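Local coordinates for Ras-related protein Rab-7L1 (Homo sapiens, PDB 6HH2), which binds and hydrolyses GTP as a Rab small GTPase of vesicle trafficking, recruiting LRRK2 to the Golgi complex and stimulating its kinase activity, at residues His9-Leu14 with Lys175-Ser180. The protein carries 4 engineered substitutions. Residues are numbered along the deposited sequence; the frame is centred on the assembly and turned at random.
Sequences HLFKVL and KMMRNS
In the Ras-type P-loop GTPase fold, the C-terminal helix 165-178 packs on the central mixed sheet, and here the chain end, residues 175-180, lies against the first strand, 8-17. The tight part is a Met-aromatic cluster built on Phe-11. CB of Phe-11 points toward the helix, and CG anti to the carbonyl carbon (chi1 -59°) sets the ring against Met-176. Over the centre of one face sits Met-176 CB, a CH-pi contact 3.8 Å from the ring centroid. The Met-176 chain then runs antiparallel to the Phe-11 side chain, so that SD stands obliquely to the ring and 3.7 Å from Phe-11 CB. A bend at chi3 (-66°) puts CE against Val-13 CG2 at 3.8 Å. Leu-62 of strand 58-66 touches both Phe-11 and Met-176, continuing this apolar layer beneath the helix. Met-177, bent at chi2 and chi3, approaches the same ring in its plane, with SD 3.6 Å from Phe-11 CE2. Its CE lies over the imidazole of His-9, 3.6 Å from the ring centroid and only 6° off the normal; SD also stands over that face. Toward the exposed chain end the packing gives way to polar, hydrated contacts, and no direct hydrogen bond joins residues 9-14 to 175-180. His-9 NE2 is hydrogen-bonded to Glu-58 OE2, while its ND1 meets a water in the ring plane. That water donates to Ser-180 OG, which lies at the Phe-11 edge and itself donates to Met-176 O, 2.9 Å away and from above the carbonyl plane.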
loop_
_atom_site.group_PDB
_atom_site.type_symbol
_atom_site.label_atom_id
_atom_site.label_comp_id
_atom_site.label_asym_id
_atom_site.label_seq_id
_atom_site.Cartn_x
_atom_site.Cartn_y
_atom_site.Cartn_z
ATOM N N HIS A 9 17.129 -7.279 0.060
ATOM C CA HIS A 9 15.812 -7.723 -0.372
ATOM C C HIS A 9 15.073 -6.483 -0.821
ATOM O O HIS A 9 14.750 -5.637 0.005
ATOM C CB HIS A 9 15.054 -8.371 0.792
ATOM C CG HIS A 9 15.800 -9.522 1.420
ATOM N ND1 HIS A 9 15.679 -10.813 0.957
ATOM C CD2 HIS A 9 16.685 -9.572 2.448
ATOM C CE1 HIS A 9 16.458 -11.613 1.668
ATOM N NE2 HIS A 9 17.099 -10.883 2.567
ATOM N N LEU A 10 14.769 -6.390 -2.113
ATOM C CA LEU A 10 14.135 -5.211 -2.679
ATOM C C LEU A 10 12.685 -5.531 -2.998
ATOM O O LEU A 10 12.404 -6.523 -3.698
ATOM C CB LEU A 10 14.869 -4.817 -3.962
ATOM C CG LEU A 10 14.226 -3.663 -4.722
ATOM C CD1 LEU A 10 14.272 -2.318 -3.968
ATOM C CD2 LEU A 10 14.941 -3.542 -6.068
ATOM N N PHE A 11 11.764 -4.710 -2.475
ATOM C CA PHE A 11 10.330 -4.892 -2.692
ATOM C C PHE A 11 9.708 -3.611 -3.233
ATOM O O PHE A 11 9.815 -2.555 -2.610
ATOM C CB PHE A 11 9.596 -5.308 -1.400
ATOM C CG PHE A 11 10.108 -6.591 -0.808
ATOM C CD1 PHE A 11 10.039 -7.801 -1.520
ATOM C CD2 PHE A 11 10.706 -6.569 0.446
ATOM C CE1 PHE A 11 10.504 -8.980 -0.924
ATOM C CE2 PHE A 11 11.176 -7.759 1.017
ATOM C CZ PHE A 11 11.098 -8.934 0.304
ATOM N N LYS A 12 8.998 -3.718 -4.350
ATOM C CA LYS A 12 8.221 -2.605 -4.900
ATOM C C LYS A 12 6.796 -2.741 -4.398
ATOM O O LYS A 12 6.152 -3.791 -4.585
ATOM C CB LYS A 12 8.299 -2.683 -6.432
ATOM C CG LYS A 12 7.275 -1.784 -7.172
ATOM C CD LYS A 12 7.584 -1.698 -8.658
ATOM C CE LYS A 12 6.467 -0.820 -9.289
ATOM N NZ LYS A 12 6.728 -0.660 -10.768
ATOM N N VAL A 13 6.316 -1.725 -3.690
ATOM C CA VAL A 13 5.001 -1.761 -3.043
ATOM C C VAL A 13 4.145 -0.682 -3.706
ATOM O O VAL A 13 4.535 0.496 -3.745
ATOM C CB VAL A 13 5.140 -1.474 -1.541
ATOM C CG1 VAL A 13 3.758 -1.421 -0.903
ATOM C CG2 VAL A 13 6.040 -2.571 -0.903
ATOM N N LEU A 14 2.987 -1.077 -4.218
ATOM C CA LEU A 14 2.054 -0.115 -4.840
ATOM C C LEU A 14 1.125 0.446 -3.786
ATOM O O LEU A 14 0.530 -0.319 -3.019
ATOM C CB LEU A 14 1.219 -0.840 -5.897
ATOM C CG LEU A 14 2.038 -1.645 -6.879
ATOM C CD1 LEU A 14 1.110 -2.311 -7.910
ATOM C CD2 LEU A 14 3.067 -0.718 -7.587
ATOM N N LYS A 175 5.447 -10.523 5.358
ATOM C CA LYS A 175 4.826 -11.412 4.370
ATOM C C LYS A 175 5.609 -11.423 3.059
ATOM O O LYS A 175 5.741 -12.469 2.414
ATOM C CB LYS A 175 3.378 -10.970 4.127
ATOM C CG LYS A 175 2.661 -11.779 3.007
ATOM C CD LYS A 175 2.421 -13.210 3.467
ATOM C CE LYS A 175 1.148 -13.294 4.290
ATOM N NZ LYS A 175 0.902 -14.736 4.582
ATOM N N MET A 176 6.076 -10.261 2.613
ATOM C CA MET A 176 6.872 -10.220 1.386
ATOM C C MET A 176 8.169 -11.000 1.553
ATOM O O MET A 176 8.624 -11.666 0.619
ATOM C CB MET A 176 7.175 -8.775 0.993
ATOM C CG MET A 176 5.895 -7.997 0.537
ATOM S SD MET A 176 6.280 -6.392 -0.153
ATOM C CE MET A 176 6.957 -5.495 1.301
ATOM N N MET A 177 8.767 -10.955 2.753
ATOM C CA MET A 177 9.953 -11.779 3.003
ATOM C C MET A 177 9.621 -13.271 2.947
ATOM O O MET A 177 10.370 -14.066 2.363
ATOM C CB MET A 177 10.576 -11.405 4.353
ATOM C CG MET A 177 11.257 -10.029 4.335
ATOM S SD MET A 177 12.757 -10.051 3.346
ATOM C CE MET A 177 13.887 -10.941 4.424
ATOM N N ARG A 178 8.485 -13.663 3.517
ATOM C CA ARG A 178 8.070 -15.058 3.475
ATOM C C ARG A 178 7.824 -15.510 2.044
ATOM O O ARG A 178 8.123 -16.647 1.678
ATOM C CB ARG A 178 6.817 -15.251 4.323
ATOM C CG ARG A 178 6.482 -16.728 4.530
ATOM C CD ARG A 178 5.288 -16.944 5.449
ATOM N NE ARG A 178 4.975 -18.377 5.544
ATOM C CZ ARG A 178 4.033 -18.892 6.338
ATOM N NH1 ARG A 178 3.306 -18.087 7.120
ATOM N NH2 ARG A 178 3.817 -20.202 6.343
ATOM N N ASN A 179 7.283 -14.627 1.211
ATOM C CA ASN A 179 7.018 -14.992 -0.173
ATOM C C ASN A 179 8.266 -14.969 -1.044
ATOM O O ASN A 179 8.173 -15.356 -2.211
ATOM C CB ASN A 179 6.024 -13.999 -0.776
ATOM C CG ASN A 179 4.613 -14.183 -0.268
ATOM O OD1 ASN A 179 4.289 -15.219 0.317
ATOM N ND2 ASN A 179 3.742 -13.204 -0.541
ATOM N N SER A 180 9.402 -14.501 -0.526
ATOM C CA SER A 180 10.650 -14.399 -1.294
ATOM C C SER A 180 11.330 -15.753 -1.493
ATOM O O SER A 180 11.358 -16.578 -0.577
ATOM C CB SER A 180 11.627 -13.486 -0.562
ATOM O OG SER A 180 11.197 -12.167 -0.678
HETATM O O HOH W 1 13.773 -11.192 -0.974
#